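Long-range contacts in protease Do-like 1, chloroplastic (Arabidopsis thaliana, PDB 3QO6), which acts as a chloroplast serine protease that is required at high temperature and may degrade damaged proteins: residues 64-70 and 101-107; 70-74 and 96-101; 162-166 and 301-305. All blocks are in the same frame, centred on the assembly; numbering follows the deposited sequence.

Interaction 1: residues 64-70 and 101-107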
loop_
_atom_site.group_PDB
_atom_site.type_symbol
_atom_site.label_atom_id
_atom_site.label_comp_id
_atom_site.label_asym_id
_atom_site.label_seq_id
_atom_site.Cartn_x
_atom_site.Cartn_y
_atom_site.Cartn_z
ATOM N N GLY B 64 -37.594 -25.447 -17.039
ATOM C CA GLY B 64 -36.636 -24.349 -17.153
ATOM C C GLY B 64 -36.196 -23.611 -15.892
ATOM O O GLY B 64 -35.710 -22.476 -15.958
ATOM N N HIS B 65 -36.371 -24.240 -14.735
ATOM C CA HIS B 65 -35.943 -23.615 -13.493
ATOM C C HIS B 65 -34.448 -23.843 -13.281
ATOM O O HIS B 65 -33.944 -24.957 -13.432
ATOM C CB HIS B 65 -36.747 -24.164 -12.329
ATOM C CG HIS B 65 -38.124 -23.602 -12.254
ATOM N ND1 HIS B 65 -39.233 -24.377 -11.983
ATOM C CD2 HIS B 65 -38.578 -22.336 -12.419
ATOM C CE1 HIS B 65 -40.311 -23.613 -11.984
ATOM N NE2 HIS B 65 -39.942 -22.370 -12.245
ATOM N N ILE B 66 -33.754 -22.755 -12.966
ATOM C CA ILE B 66 -32.317 -22.764 -12.742
ATOM C C ILE B 66 -32.007 -22.302 -11.301
ATOM O O ILE B 66 -32.567 -21.297 -10.812
ATOM C CB ILE B 66 -31.607 -21.827 -13.765
ATOM C CG1 ILE B 66 -32.003 -22.200 -15.198
ATOM C CG2 ILE B 66 -30.107 -21.917 -13.604
ATOM C CD1 ILE B 66 -31.528 -23.579 -15.662
ATOM N N VAL B 67 -31.131 -23.057 -10.627
ATOM C CA VAL B 67 -30.726 -22.756 -9.256
ATOM C C VAL B 67 -29.350 -22.104 -9.195
ATOM O O VAL B 67 -28.469 -22.393 -9.994
ATOM C CB VAL B 67 -30.688 -24.032 -8.397
ATOM C CG1 VAL B 67 -30.517 -23.675 -6.928
ATOM C CG2 VAL B 67 -31.964 -24.812 -8.592
ATOM N N THR B 68 -29.162 -21.210 -8.240
ATOM C CA THR B 68 -27.876 -20.571 -8.110
ATOM C C THR B 68 -27.792 -19.889 -6.767
ATOM O O THR B 68 -28.675 -20.015 -5.935
ATOM C CB THR B 68 -27.649 -19.535 -9.231
ATOM O OG1 THR B 68 -26.267 -19.172 -9.269
ATOM C CG2 THR B 68 -28.467 -18.275 -8.980
ATOM N N ASN B 69 -26.699 -19.179 -6.554
ATOM C CA ASN B 69 -26.508 -18.452 -5.322
ATOM C C ASN B 69 -27.191 -17.118 -5.545
ATOM O O ASN B 69 -27.121 -16.527 -6.641
ATOM C CB ASN B 69 -25.006 -18.205 -5.046
ATOM C CG ASN B 69 -24.332 -19.354 -4.305
ATOM O OD1 ASN B 69 -23.162 -19.649 -4.539
ATOM N ND2 ASN B 69 -25.058 -19.994 -3.401
ATOM N N TYR B 70 -27.859 -16.633 -4.514
ATOM C CA TYR B 70 -28.473 -15.348 -4.660
ATOM C C TYR B 70 -27.397 -14.297 -4.905
ATOM O O TYR B 70 -27.562 -13.447 -5.791
ATOM C CB TYR B 70 -29.255 -14.982 -3.419
ATOM C CG TYR B 70 -29.688 -13.542 -3.422
ATOM C CD1 TYR B 70 -30.343 -12.989 -4.541
ATOM C CD2 TYR B 70 -29.477 -12.734 -2.303
ATOM C CE1 TYR B 70 -30.770 -11.677 -4.537
ATOM C CE2 TYR B 70 -29.903 -11.424 -2.288
ATOM C CZ TYR B 70 -30.545 -10.896 -3.403
ATOM O OH TYR B 70 -30.915 -9.566 -3.373
ATOM N N ASP B 101 -28.621 -17.903 0.976
ATOM C CA ASP B 101 -28.020 -17.539 -0.315
ATOM C C ASP B 101 -28.389 -18.420 -1.512
ATOM O O ASP B 101 -27.551 -18.722 -2.363
ATOM C CB ASP B 101 -26.497 -17.464 -0.177
ATOM C CG ASP B 101 -25.842 -16.691 -1.300
ATOM O OD1 ASP B 101 -26.452 -15.760 -1.865
ATOM O OD2 ASP B 101 -24.686 -16.999 -1.613
ATOM N N VAL B 102 -29.663 -18.798 -1.576
ATOM C CA VAL B 102 -30.220 -19.620 -2.653
ATOM C C VAL B 102 -31.143 -18.786 -3.553
ATOM O O VAL B 102 -31.937 -17.984 -3.062
ATOM C CB VAL B 102 -31.061 -20.731 -2.078
ATOM C CG1 VAL B 102 -31.807 -21.442 -3.189
ATOM C CG2 VAL B 102 -30.176 -21.676 -1.328
ATOM N N ALA B 103 -31.064 -18.980 -4.861
ATOM C CA ALA B 103 -31.918 -18.225 -5.761
ATOM C C ALA B 103 -32.436 -19.088 -6.893
ATOM O O ALA B 103 -31.757 -20.017 -7.332
ATOM C CB ALA B 103 -31.166 -17.054 -6.319
ATOM N N VAL B 104 -33.650 -18.811 -7.362
ATOM C CA VAL B 104 -34.168 -19.593 -8.482
ATOM C C VAL B 104 -34.468 -18.737 -9.699
ATOM O O VAL B 104 -35.019 -17.654 -9.592
ATOM C CB VAL B 104 -35.433 -20.367 -8.135
ATOM C CG1 VAL B 104 -35.811 -21.214 -9.328
ATOM C CG2 VAL B 104 -35.206 -21.242 -6.918
ATOM N N LEU B 105 -34.095 -19.243 -10.860
ATOM C CA LEU B 105 -34.302 -18.537 -12.105
ATOM C C LEU B 105 -35.168 -19.388 -13.005
ATOM O O LEU B 105 -35.353 -20.591 -12.759
ATOM C CB LEU B 105 -32.965 -18.303 -12.791
ATOM C CG LEU B 105 -32.230 -16.965 -12.710
ATOM C CD1 LEU B 105 -32.417 -16.253 -11.388
ATOM C CD2 LEU B 105 -30.764 -17.247 -12.977
ATOM N N ARG B 106 -35.717 -18.755 -14.039
ATOM C CA ARG B 106 -36.529 -19.465 -15.016
ATOM C C ARG B 106 -36.146 -18.950 -16.379
ATOM O O ARG B 106 -35.879 -17.753 -16.565
ATOM C CB ARG B 106 -38.025 -19.234 -14.801
ATOM C CG ARG B 106 -38.908 -20.314 -15.441
ATOM C CD ARG B 106 -40.371 -19.863 -15.658
ATOM N NE ARG B 106 -41.202 -20.965 -16.165
ATOM C CZ ARG B 106 -42.065 -21.672 -15.426
ATOM N NH1 ARG B 106 -42.236 -21.392 -14.133
ATOM N NH2 ARG B 106 -42.739 -22.684 -15.969
ATOM N N ILE B 107 -36.075 -19.872 -17.326
ATOM C CA ILE B 107 -35.758 -19.525 -18.694
ATOM C C ILE B 107 -36.721 -20.278 -19.599
ATOM O O ILE B 107 -37.277 -21.319 -19.223
ATOM C CB ILE B 107 -34.287 -19.869 -19.096
ATOM C CG1 ILE B 107 -34.026 -21.366 -18.973
ATOM C CG2 ILE B 107 -33.317 -19.059 -18.261
ATOM C CD1 ILE B 107 -32.740 -21.810 -19.644
#
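Two neighbouring strands of the six-stranded antiparallel barrel in the trypsin-like domain, 65-69 and 102-107, run side by side with their axes 4.3 Å apart at closest approach. Ile66 and Leu105 form a hydrogen-bonded pair, Ile66 N to Leu105 O (2.7 Å) and Leu105 N to Ile66 O (2.6 Å); Thr68 and Ala103 form the next. At one end a side chain has no space: an ideal CB on Gly64 would lie 2.3 Å from Ile107 O, and the residue's positive phi suits glycine as well. Beyond it, Ile66 and Leu105 meet broadside, CB to CB at 3.9 Å. At the other end the chain bends from strand into helix, and the small methyl of Ala103 fills the hollow under the bend, its CB 4.0 Å from Thr68 CG2 and 3.6 Å from Tyr70 CA. On the opposite face, Val67 and Val104 pair as beta-branched residues suited to strands, Val104 packing against helix 214-227. Arg106 extends alongside the His65 ring, whose ND1 is held by Asp61. Asp101 and Val102 form a G1 bulge opposite Asp97, with positive phi at Asp101, whose carbonyl O accepts from both Asn69 ND2 and Tyr70 N, each at 3.0 Å. One side-chain and one main-chain donor thus hold the carbonyl of Asp101, the predicted charge-relay aspartate, while its carboxylate is hydrogen-bonded to His71.

Interaction 2: residues 70-74 and 96-101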
loop_
_atom_site.group_PDB
_atom_site.type_symbol
_atom_site.label_atom_id
_atom_site.label_comp_id
_atom_site.label_asym_id
_atom_site.label_seq_id
_atom_site.Cartn_x
_atom_site.Cartn_y
_atom_site.Cartn_z
ATOM N N TYR B 70 -27.859 -16.633 -4.514
ATOM C CA TYR B 70 -28.473 -15.348 -4.660
ATOM C C TYR B 70 -27.397 -14.297 -4.905
ATOM O O TYR B 70 -27.562 -13.447 -5.791
ATOM C CB TYR B 70 -29.255 -14.982 -3.419
ATOM C CG TYR B 70 -29.688 -13.542 -3.422
ATOM C CD1 TYR B 70 -30.343 -12.989 -4.541
ATOM C CD2 TYR B 70 -29.477 -12.734 -2.303
ATOM C CE1 TYR B 70 -30.770 -11.677 -4.537
ATOM C CE2 TYR B 70 -29.903 -11.424 -2.288
ATOM C CZ TYR B 70 -30.545 -10.896 -3.403
ATOM O OH TYR B 70 -30.915 -9.566 -3.373
ATOM N N HIS B 71 -26.285 -14.361 -4.157
ATOM C CA HIS B 71 -25.250 -13.340 -4.327
ATOM C C HIS B 71 -24.718 -13.196 -5.747
ATOM O O HIS B 71 -24.128 -12.185 -6.079
ATOM C CB HIS B 71 -24.092 -13.508 -3.317
ATOM C CG HIS B 71 -23.054 -14.515 -3.713
ATOM N ND1 HIS B 71 -22.979 -15.768 -3.145
ATOM C CD2 HIS B 71 -22.063 -14.460 -4.636
ATOM C CE1 HIS B 71 -21.992 -16.443 -3.709
ATOM N NE2 HIS B 71 -21.421 -15.673 -4.617
ATOM N N VAL B 72 -24.961 -14.195 -6.586
ATOM C CA VAL B 72 -24.526 -14.173 -7.984
ATOM C C VAL B 72 -25.495 -13.335 -8.836
ATOM O O VAL B 72 -25.112 -12.739 -9.839
ATOM C CB VAL B 72 -24.510 -15.622 -8.551
ATOM C CG1 VAL B 72 -24.405 -15.617 -10.064
ATOM C CG2 VAL B 72 -23.369 -16.406 -7.939
ATOM N N ILE B 73 -26.755 -13.309 -8.408
ATOM C CA ILE B 73 -27.864 -12.627 -9.074
ATOM C C ILE B 73 -28.013 -11.179 -8.616
ATOM O O ILE B 73 -28.415 -10.303 -9.391
ATOM C CB ILE B 73 -29.179 -13.416 -8.777
ATOM C CG1 ILE B 73 -29.211 -14.671 -9.628
ATOM C CG2 ILE B 73 -30.404 -12.592 -8.983
ATOM C CD1 ILE B 73 -28.862 -14.468 -11.054
ATOM N N ARG B 74 -27.699 -10.929 -7.350
ATOM C CA ARG B 74 -27.817 -9.589 -6.791
ATOM C C ARG B 74 -27.365 -8.496 -7.742
ATOM O O ARG B 74 -26.300 -8.602 -8.360
ATOM C CB ARG B 74 -26.990 -9.472 -5.509
ATOM C CG ARG B 74 -27.715 -9.844 -4.233
ATOM C CD ARG B 74 -28.182 -8.608 -3.466
ATOM N NE ARG B 74 -27.061 -7.815 -2.970
ATOM C CZ ARG B 74 -27.119 -6.510 -2.709
ATOM N NH1 ARG B 74 -28.253 -5.824 -2.892
ATOM N NH2 ARG B 74 -26.029 -5.888 -2.280
ATOM N N PHE B 96 -36.045 -15.766 -4.350
ATOM C CA PHE B 96 -34.810 -16.025 -3.642
ATOM C C PHE B 96 -34.815 -15.892 -2.111
ATOM O O PHE B 96 -35.594 -15.141 -1.527
ATOM C CB PHE B 96 -33.741 -15.114 -4.230
ATOM C CG PHE B 96 -34.001 -13.651 -4.008
ATOM C CD1 PHE B 96 -33.748 -13.061 -2.765
ATOM C CD2 PHE B 96 -34.526 -12.855 -5.035
ATOM C CE1 PHE B 96 -34.020 -11.684 -2.543
ATOM C CE2 PHE B 96 -34.800 -11.482 -4.825
ATOM C CZ PHE B 96 -34.549 -10.901 -3.583
ATOM N N ASP B 97 -33.902 -16.619 -1.471
ATOM C CA ASP B 97 -33.761 -16.613 -0.018
ATOM C C ASP B 97 -32.390 -16.066 0.341
ATOM O O ASP B 97 -31.405 -16.761 0.166
ATOM C CB ASP B 97 -33.858 -18.034 0.506
ATOM C CG ASP B 97 -33.941 -18.087 1.995
ATOM O OD1 ASP B 97 -33.497 -17.129 2.668
ATOM O OD2 ASP B 97 -34.450 -19.098 2.499
ATOM N N GLN B 98 -32.319 -14.846 0.857
ATOM C CA GLN B 98 -31.029 -14.243 1.195
ATOM C C GLN B 98 -30.289 -14.908 2.332
ATOM O O GLN B 98 -29.063 -14.897 2.378
ATOM C CB GLN B 98 -31.190 -12.779 1.570
ATOM C CG GLN B 98 -31.473 -11.860 0.431
ATOM C CD GLN B 98 -31.210 -10.427 0.832
ATOM O OE1 GLN B 98 -31.511 -10.037 1.961
ATOM N NE2 GLN B 98 -30.651 -9.630 -0.086
ATOM N N ASP B 99 -31.029 -15.473 3.267
ATOM C CA ASP B 99 -30.385 -16.089 4.391
ATOM C C ASP B 99 -29.575 -17.300 4.039
ATOM O O ASP B 99 -28.480 -17.464 4.549
ATOM C CB ASP B 99 -31.408 -16.423 5.466
ATOM C CG ASP B 99 -31.860 -15.195 6.209
ATOM O OD1 ASP B 99 -31.126 -14.173 6.182
ATOM O OD2 ASP B 99 -32.937 -15.257 6.829
ATOM N N LYS B 100 -30.100 -18.144 3.168
ATOM C CA LYS B 100 -29.384 -19.339 2.773
ATOM C C LYS B 100 -28.737 -19.156 1.406
ATOM O O LYS B 100 -28.356 -20.127 0.758
ATOM C CB LYS B 100 -30.345 -20.525 2.754
ATOM C CG LYS B 100 -31.180 -20.659 4.018
ATOM C CD LYS B 100 -30.287 -20.985 5.194
ATOM C CE LYS B 100 -31.061 -21.162 6.488
ATOM N NZ LYS B 100 -30.104 -21.355 7.638
ATOM N N ASP B 101 -28.621 -17.903 0.976
ATOM C CA ASP B 101 -28.020 -17.539 -0.315
ATOM C C ASP B 101 -28.389 -18.420 -1.512
ATOM O O ASP B 101 -27.551 -18.722 -2.363
ATOM C CB ASP B 101 -26.497 -17.464 -0.177
ATOM C CG ASP B 101 -25.842 -16.691 -1.300
ATOM O OD1 ASP B 101 -26.452 -15.760 -1.865
ATOM O OD2 ASP B 101 -24.686 -16.999 -1.613
#
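This is the His-Asp half of a Ser-His-Asp charge-relay system as in chymotrypsin-like proteases, with His71 and Asp101 its predicted members. Their rotamers are matched. His71 takes p (chi1 83°), presenting the edge of its ring to Asp101, while Asp101 in t swings its carboxylate toward the start of the short helix 70-73. Both carboxylate oxygens are then used: His71 ND1 donates to Asp101 OD2 at 2.6 Å, and His71 N donates to Asp101 OD1 at 2.7 Å. A charged, two-pronged acceptor suits this place, since it orients the imidazole and anchors its backbone together. The His71 side chain also packs on Ser180, the predicted nucleophile, and on the backbone of the bound peptide.

Tyr70, held at its N by Asp101 O (3.0 Å), turns the other way. Its t rotamer and the p rotamer of Phe96 (chi1 65°) bring the two rings into an offset stack, planes only 6° apart and centroids separated by 4.2 Å. Flat rings can pack face to face this closely. The Gln98 side chain, m then t, reaches the rim of the tyrosine ring, NE2 standing 2.9 Å from Tyr70 CE2, while Phe96 CE1 lies over the ring face, 3.7 Å from Tyr70 CZ.

Interaction 3: residues 162-166 and 301-305; sequences GRPIQ and YRILD
The ring of Tyr301 overlaps Pro164 and the aliphatic part of Arg163, both against the same ring face. The contact joins the two domains of an HtrA-type protease: strand 164-166 belongs to the trypsin-like domain, and Tyr301 to the last turn of helix 297-304 in the PDZ domain. Residues 163-166 are extended, with phi/psi from -59°/141° at Arg163 to -85°/170° at Gln166. Gly162 precedes them at 97°/-28°, where a CB would jam against the preceding carbonyl oxygen. Opposite, residues 301-304 are helical, and Asp305 N donates to Tyr301 O at 2.9 Å. The backbones stay well apart, with CA of Pro164 7.3 Å from CA of Tyr301 and CA of Gln166 7.0 Å from CA of Arg302, so side chains fill the gap.

Tyr301 takes m (chi1 -87°, chi2 128°). Two CH-pi contacts reach its ring centroid, from Pro164 CD at 3.6 Å and Arg163 CG at 4.3 Å, each 27° off the ring normal; a rigid proline and a long aliphatic stem suit a flat aromatic surface. The tyrosine hydroxyl hydrogen-bonds the bound peptide's backbone. Arg163 is fully extended (t for chi1 to chi3); Tyr301 CD2 lies over the face of its guanidinium, 3.6 Å from Arg163 CZ. Gln166 (chi1 -93°, chi2 p) points at the helix, its NE2 3.9 Å from Arg302 CB. Asp305, in t, also faces the strand and is salt-bridged by Lys100. No hydrogen bond crosses between the segments, and Arg163 NH2 stops 4.1 Å from Asp305 OD2, beyond salt-bridge range.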
loop_
_atom_site.group_PDB
_atom_site.type_symbol
_atom_site.label_atom_id
_atom_site.label_comp_id
_atom_site.label_asym_id
_atom_site.label_seq_id
_atom_site.Cartn_x
_atom_site.Cartn_y
_atom_site.Cartn_z
ATOM N N GLY B 162 -25.086 -11.404 6.596
ATOM C CA GLY B 162 -24.361 -11.443 7.852
ATOM C C GLY B 162 -24.896 -12.565 8.716
ATOM O O GLY B 162 -24.180 -13.124 9.556
ATOM N N ARG B 163 -26.170 -12.888 8.507
ATOM C CA ARG B 163 -26.820 -13.953 9.247
ATOM C C ARG B 163 -26.035 -15.241 8.997
ATOM O O ARG B 163 -25.563 -15.481 7.896
ATOM C CB ARG B 163 -28.266 -14.111 8.764
ATOM C CG ARG B 163 -29.023 -15.195 9.504
ATOM C CD ARG B 163 -30.501 -15.246 9.168
ATOM N NE ARG B 163 -31.160 -16.272 9.977
ATOM C CZ ARG B 163 -32.155 -16.036 10.830
ATOM N NH1 ARG B 163 -32.617 -14.793 10.988
ATOM N NH2 ARG B 163 -32.673 -17.046 11.533
ATOM N N PRO B 164 -25.860 -16.079 10.028
ATOM C CA PRO B 164 -25.113 -17.324 9.813
ATOM C C PRO B 164 -25.914 -18.380 9.050
ATOM O O PRO B 164 -27.130 -18.451 9.179
ATOM C CB PRO B 164 -24.792 -17.768 11.231
ATOM C CG PRO B 164 -26.000 -17.313 11.989
ATOM C CD PRO B 164 -26.180 -15.902 11.453
ATOM N N ILE B 165 -25.230 -19.181 8.239
ATOM C CA ILE B 165 -25.891 -20.243 7.506
ATOM C C ILE B 165 -25.462 -21.511 8.223
ATOM O O ILE B 165 -24.270 -21.794 8.327
ATOM C CB ILE B 165 -25.430 -20.330 6.050
ATOM C CG1 ILE B 165 -25.562 -18.966 5.371
ATOM C CG2 ILE B 165 -26.265 -21.349 5.315
ATOM C CD1 ILE B 165 -25.158 -18.951 3.873
ATOM N N GLN B 166 -26.424 -22.260 8.746
ATOM C CA GLN B 166 -26.115 -23.479 9.462
ATOM C C GLN B 166 -25.972 -24.660 8.517
ATOM O O GLN B 166 -26.279 -24.575 7.333
ATOM C CB GLN B 166 -27.227 -23.791 10.464
ATOM C CG GLN B 166 -27.025 -23.267 11.883
ATOM C CD GLN B 166 -27.081 -21.751 11.994
ATOM O OE1 GLN B 166 -28.015 -21.103 11.498
ATOM N NE2 GLN B 166 -26.089 -21.176 12.670
ATOM N N TYR B 301 -29.574 -17.260 16.705
ATOM C CA TYR B 301 -29.844 -17.523 15.305
ATOM C C TYR B 301 -30.142 -18.968 15.066
ATOM O O TYR B 301 -31.184 -19.316 14.528
ATOM C CB TYR B 301 -28.644 -17.152 14.455
ATOM C CG TYR B 301 -28.646 -15.719 14.036
ATOM C CD1 TYR B 301 -27.528 -14.908 14.265
ATOM C CD2 TYR B 301 -29.767 -15.159 13.425
ATOM C CE1 TYR B 301 -27.525 -13.578 13.896
ATOM C CE2 TYR B 301 -29.777 -13.830 13.058
ATOM C CZ TYR B 301 -28.649 -13.042 13.293
ATOM O OH TYR B 301 -28.638 -11.717 12.920
ATOM N N ARG B 302 -29.192 -19.797 15.466
ATOM C CA ARG B 302 -29.275 -21.228 15.289
ATOM C C ARG B 302 -30.586 -21.769 15.832
ATOM O O ARG B 302 -31.281 -22.528 15.154
ATOM C CB ARG B 302 -28.086 -21.890 15.991
ATOM C CG ARG B 302 -27.919 -23.377 15.731
ATOM C CD ARG B 302 -26.780 -23.941 16.585
ATOM N NE ARG B 302 -26.838 -23.461 17.969
ATOM C CZ ARG B 302 -27.883 -23.597 18.795
ATOM N NH1 ARG B 302 -28.998 -24.215 18.404
ATOM N NH2 ARG B 302 -27.824 -23.095 20.026
ATOM N N ILE B 303 -30.939 -21.355 17.043
ATOM C CA ILE B 303 -32.153 -21.842 17.660
ATOM C C ILE B 303 -33.429 -21.402 16.937
ATOM O O ILE B 303 -34.324 -22.214 16.741
ATOM C CB ILE B 303 -32.192 -21.440 19.136
ATOM C CG1 ILE B 303 -33.037 -22.433 19.913
ATOM C CG2 ILE B 303 -32.775 -20.071 19.280
ATOM C CD1 ILE B 303 -32.651 -23.880 19.661
ATOM N N LEU B 304 -33.531 -20.138 16.531
ATOM C CA LEU B 304 -34.725 -19.693 15.810
ATOM C C LEU B 304 -34.788 -20.324 14.435
ATOM O O LEU B 304 -35.851 -20.423 13.838
ATOM C CB LEU B 304 -34.743 -18.185 15.622
ATOM C CG LEU B 304 -35.550 -17.339 16.602
ATOM C CD1 LEU B 304 -34.901 -17.344 17.974
ATOM C CD2 LEU B 304 -35.622 -15.928 16.054
ATOM N N ASP B 305 -33.640 -20.738 13.927
ATOM C CA ASP B 305 -33.572 -21.362 12.618
ATOM C C ASP B 305 -34.454 -22.600 12.599
ATOM O O ASP B 305 -34.793 -23.121 11.539
ATOM C CB ASP B 305 -32.140 -21.784 12.324
ATOM C CG ASP B 305 -31.826 -21.769 10.845
ATOM O OD1 ASP B 305 -31.015 -22.624 10.419
ATOM O OD2 ASP B 305 -32.378 -20.897 10.120
#

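In the fold
Interactions 1 and 2 belong to one barrel and share Tyr70 and Asp101, their centres about 9 Å apart; the Val102 O to Asp97 N approach of 2.9 Å, a probable hydrogen bond, ties their strands together. Interaction 1 is buried and relies on main-chain pairing. Interaction 2, partly exposed where helix 70-73 follows strand 65-69 beside the bound peptide, is built from carboxylate-imidazole bonding and ring stacking. Interaction 3 lies at the surface between domains, using side-chain packing, chiefly CH-pi, and no direct hydrogen bonds. It still meets interaction 2: Lys100 NZ bridges to Asp305 OD1 at 3.2 Å, so the loop leading to the predicted catalytic aspartate also reaches the PDZ domain beside helix 297-304.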